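Hemolysin BL lytic component L1 (Bacillus cereus, PDB 7NMQ) probably acts with the other haemolysin BL components as an alpha-helical pore-forming toxin that lyses target-cell membranes. Local coordinates at residues A[20-31]-A[289-300]. Numbering follows the deposited sequence.
Sequences HILVMDLYAKTM and TLAYLYQTVDQA
Tyr27 drives its ring as a knob into the hole formed by Thr289, Tyr292, Leu293 and Thr296 of a helix running nearly antiparallel to its own, at 159°. Thr296 OG1 lies at the ring edge, close to its plane, while Tyr27 CZ presses on Tyr292 CB at 3.5 Å. The two tyrosine rings are inclined by 29° but slid apart, with little overlap. The Tyr27 hydroxyl hydrogen-bonds to Lys188, which also makes a cation-pi contact with Tyr292.

Thr296 answers as the reverse knob among His20, Val23, Met24 and Tyr27, making this knobs-into-holes packing between antiparallel helices. Its CG2, anti to the backbone N, faces Met24 SD at 3.7 Å; its OG1 turns back to give Tyr292 O a 2.8 Å hydrogen bond from above the carbonyl plane. Met24 is bent at chi2 and chi3, which brings its CE between Leu293 CD2 and Val297 CG2.

Gln299 CB sits over one face of the His20 imidazole, a CH-pi contact 3.8 Å from the ring centroid. A water joins His20 NE2 to Gln299 O.

This buried seam ties helix 10-33 to the long helix 275-325 within a long-helix bundle consistent with the ClyA/HblB-like toxin family; helix 173-200 covers Val23 and Tyr292, helix 45-103 meets Met24 and Leu290, and helix 107-154 backs Leu290 and Val297.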
# COMPACT_ATOMS: atom_id res chain seq x y z
N HIS A 20 1.27 1.95 0.73
CA HIS A 20 0.02 1.17 0.80
C HIS A 20 0.33 -0.30 0.57
O HIS A 20 -0.35 -1.14 1.17
CB HIS A 20 -1.02 1.66 -0.20
CG HIS A 20 -1.33 3.11 -0.10
ND1 HIS A 20 -1.48 3.74 1.12
CD2 HIS A 20 -1.54 4.04 -1.07
CE1 HIS A 20 -1.74 5.03 0.89
NE2 HIS A 20 -1.81 5.22 -0.44
N ILE A 21 1.26 -0.62 -0.33
CA ILE A 21 1.64 -2.02 -0.58
C ILE A 21 2.20 -2.61 0.71
O ILE A 21 1.84 -3.73 1.04
CB ILE A 21 2.67 -2.14 -1.74
CG1 ILE A 21 1.98 -1.82 -3.06
CG2 ILE A 21 3.32 -3.48 -1.80
CD1 ILE A 21 2.95 -1.63 -4.20
N LEU A 22 3.07 -1.92 1.40
CA LEU A 22 3.63 -2.42 2.68
C LEU A 22 2.50 -2.72 3.67
O LEU A 22 2.49 -3.83 4.28
CB LEU A 22 4.61 -1.41 3.27
CG LEU A 22 5.15 -1.79 4.65
CD1 LEU A 22 6.01 -3.04 4.54
CD2 LEU A 22 5.94 -0.64 5.23
N VAL A 23 1.56 -1.79 3.81
CA VAL A 23 0.47 -1.94 4.81
C VAL A 23 -0.40 -3.13 4.39
O VAL A 23 -0.74 -3.96 5.26
CB VAL A 23 -0.32 -0.65 4.95
CG1 VAL A 23 -1.61 -0.89 5.69
CG2 VAL A 23 0.56 0.44 5.55
N MET A 24 -0.76 -3.26 3.12
CA MET A 24 -1.57 -4.40 2.66
C MET A 24 -0.82 -5.69 2.88
O MET A 24 -1.46 -6.69 3.30
CB MET A 24 -1.89 -4.32 1.18
CG MET A 24 -2.86 -3.26 0.86
SD MET A 24 -4.50 -3.50 1.52
CE MET A 24 -5.02 -5.02 0.74
N ASP A 25 0.49 -5.72 2.59
CA ASP A 25 1.26 -6.97 2.79
C ASP A 25 1.17 -7.39 4.27
O ASP A 25 0.98 -8.57 4.53
CB ASP A 25 2.71 -6.80 2.39
CG ASP A 25 3.00 -6.92 0.89
OD1 ASP A 25 2.12 -7.34 0.12
OD2 ASP A 25 4.15 -6.58 0.53
N LEU A 26 1.37 -6.45 5.19
CA LEU A 26 1.33 -6.75 6.65
C LEU A 26 -0.04 -7.34 7.01
O LEU A 26 -0.10 -8.41 7.62
CB LEU A 26 1.58 -5.49 7.48
CG LEU A 26 3.03 -5.05 7.64
CD1 LEU A 26 3.28 -4.61 9.07
CD2 LEU A 26 3.99 -6.14 7.25
N TYR A 27 -1.10 -6.63 6.67
CA TYR A 27 -2.46 -7.07 7.04
C TYR A 27 -2.72 -8.42 6.40
O TYR A 27 -3.24 -9.34 7.08
CB TYR A 27 -3.51 -6.08 6.54
CG TYR A 27 -3.58 -4.78 7.29
CD1 TYR A 27 -3.29 -4.70 8.64
CD2 TYR A 27 -3.97 -3.61 6.64
CE1 TYR A 27 -3.34 -3.49 9.32
CE2 TYR A 27 -4.03 -2.40 7.32
CZ TYR A 27 -3.73 -2.33 8.66
OH TYR A 27 -3.80 -1.12 9.30
N ALA A 28 -2.39 -8.62 5.12
CA ALA A 28 -2.68 -9.91 4.46
C ALA A 28 -1.93 -11.03 5.18
O ALA A 28 -2.49 -12.13 5.43
CB ALA A 28 -2.31 -9.83 3.01
N LYS A 29 -0.67 -10.81 5.48
CA LYS A 29 0.13 -11.88 6.08
C LYS A 29 -0.42 -12.20 7.48
O LYS A 29 -0.38 -13.36 7.93
CB LYS A 29 1.59 -11.46 6.10
CG LYS A 29 2.24 -11.54 4.74
CD LYS A 29 3.53 -10.77 4.65
CE LYS A 29 4.13 -10.79 3.26
NZ LYS A 29 4.82 -12.07 2.99
N THR A 30 -0.89 -11.20 8.18
CA THR A 30 -1.43 -11.36 9.53
C THR A 30 -2.70 -12.21 9.44
O THR A 30 -2.88 -13.19 10.21
CB THR A 30 -1.66 -10.03 10.24
OG1 THR A 30 -0.44 -9.30 10.24
CG2 THR A 30 -2.10 -10.29 11.66
N MET A 31 -3.58 -11.87 8.49
CA MET A 31 -4.85 -12.60 8.31
C MET A 31 -4.55 -14.08 8.02
O MET A 31 -5.22 -14.93 8.60
CB MET A 31 -5.68 -12.02 7.16
CG MET A 31 -6.32 -10.70 7.51
SD MET A 31 -6.99 -10.59 9.17
CE MET A 31 -8.37 -11.70 9.00
N THR A 289 -8.71 -5.45 11.59
CA THR A 289 -7.86 -5.63 10.41
C THR A 289 -8.74 -5.70 9.16
O THR A 289 -8.35 -5.16 8.11
CB THR A 289 -6.95 -6.84 10.55
OG1 THR A 289 -6.10 -6.61 11.66
CG2 THR A 289 -6.17 -7.05 9.27
N LEU A 290 -9.87 -6.40 9.20
CA LEU A 290 -10.66 -6.52 7.95
C LEU A 290 -11.15 -5.14 7.51
O LEU A 290 -11.26 -4.98 6.29
CB LEU A 290 -11.86 -7.42 8.18
CG LEU A 290 -11.55 -8.91 8.37
CD1 LEU A 290 -12.83 -9.71 8.54
CD2 LEU A 290 -10.69 -9.49 7.30
N ALA A 291 -11.49 -4.24 8.41
CA ALA A 291 -11.91 -2.86 8.07
C ALA A 291 -10.69 -2.09 7.55
O ALA A 291 -10.82 -1.45 6.50
CB ALA A 291 -12.53 -2.15 9.23
N TYR A 292 -9.54 -2.20 8.20
CA TYR A 292 -8.31 -1.51 7.76
C TYR A 292 -7.95 -1.97 6.33
O TYR A 292 -7.44 -1.14 5.52
CB TYR A 292 -7.18 -1.74 8.75
CG TYR A 292 -7.41 -1.16 10.12
CD1 TYR A 292 -8.23 -0.05 10.33
CD2 TYR A 292 -6.69 -1.63 11.18
CE1 TYR A 292 -8.42 0.48 11.60
CE2 TYR A 292 -6.87 -1.11 12.46
CZ TYR A 292 -7.72 -0.04 12.68
OH TYR A 292 -7.87 0.41 13.99
N LEU A 293 -8.16 -3.24 6.00
CA LEU A 293 -7.85 -3.77 4.65
C LEU A 293 -8.67 -3.01 3.61
O LEU A 293 -8.06 -2.55 2.62
CB LEU A 293 -8.12 -5.27 4.56
CG LEU A 293 -7.00 -6.18 5.01
CD1 LEU A 293 -7.52 -7.59 5.30
CD2 LEU A 293 -5.92 -6.26 3.93
N TYR A 294 -9.99 -2.90 3.75
CA TYR A 294 -10.73 -2.25 2.64
C TYR A 294 -10.37 -0.75 2.64
O TYR A 294 -10.32 -0.16 1.54
CB TYR A 294 -12.23 -2.56 2.65
CG TYR A 294 -13.08 -1.81 3.63
CD1 TYR A 294 -13.40 -0.48 3.45
CD2 TYR A 294 -13.71 -2.46 4.70
CE1 TYR A 294 -14.21 0.20 4.35
CE2 TYR A 294 -14.53 -1.79 5.59
CZ TYR A 294 -14.78 -0.44 5.43
OH TYR A 294 -15.61 0.22 6.30
N GLN A 295 -10.06 -0.15 3.79
CA GLN A 295 -9.70 1.28 3.86
C GLN A 295 -8.39 1.51 3.11
O GLN A 295 -8.24 2.55 2.43
CB GLN A 295 -9.56 1.77 5.29
CG GLN A 295 -10.86 1.71 6.06
CD GLN A 295 -10.61 1.87 7.54
OE1 GLN A 295 -9.48 2.11 8.02
NE2 GLN A 295 -11.67 1.79 8.28
N THR A 296 -7.45 0.59 3.26
CA THR A 296 -6.12 0.70 2.62
C THR A 296 -6.27 0.51 1.11
O THR A 296 -5.60 1.25 0.34
CB THR A 296 -5.12 -0.28 3.23
OG1 THR A 296 -5.06 -0.06 4.63
CG2 THR A 296 -3.76 -0.06 2.63
N VAL A 297 -7.10 -0.41 0.65
CA VAL A 297 -7.33 -0.53 -0.81
C VAL A 297 -7.96 0.77 -1.31
O VAL A 297 -7.62 1.20 -2.43
CB VAL A 297 -8.19 -1.76 -1.16
CG1 VAL A 297 -8.65 -1.73 -2.62
CG2 VAL A 297 -7.41 -3.01 -0.88
N ASP A 298 -8.87 1.39 -0.59
CA ASP A 298 -9.42 2.70 -1.02
C ASP A 298 -8.28 3.73 -1.20
O ASP A 298 -8.32 4.51 -2.19
CB ASP A 298 -10.49 3.21 -0.06
CG ASP A 298 -11.88 2.59 -0.21
OD1 ASP A 298 -12.25 2.20 -1.33
OD2 ASP A 298 -12.62 2.52 0.83
N GLN A 299 -7.33 3.76 -0.27
CA GLN A 299 -6.16 4.65 -0.33
C GLN A 299 -5.35 4.31 -1.58
O GLN A 299 -4.87 5.23 -2.28
CB GLN A 299 -5.30 4.60 0.90
CG GLN A 299 -6.01 5.12 2.12
CD GLN A 299 -5.01 5.04 3.24
OE1 GLN A 299 -4.73 3.97 3.74
NE2 GLN A 299 -4.25 6.11 3.38
N ALA A 300 -5.13 3.03 -1.84
CA ALA A 300 -4.39 2.57 -3.02
C ALA A 300 -5.10 3.05 -4.30
O ALA A 300 -4.42 3.47 -5.28
CB ALA A 300 -4.20 1.08 -3.02
O HOH W 1 -3.72 7.50 -1.09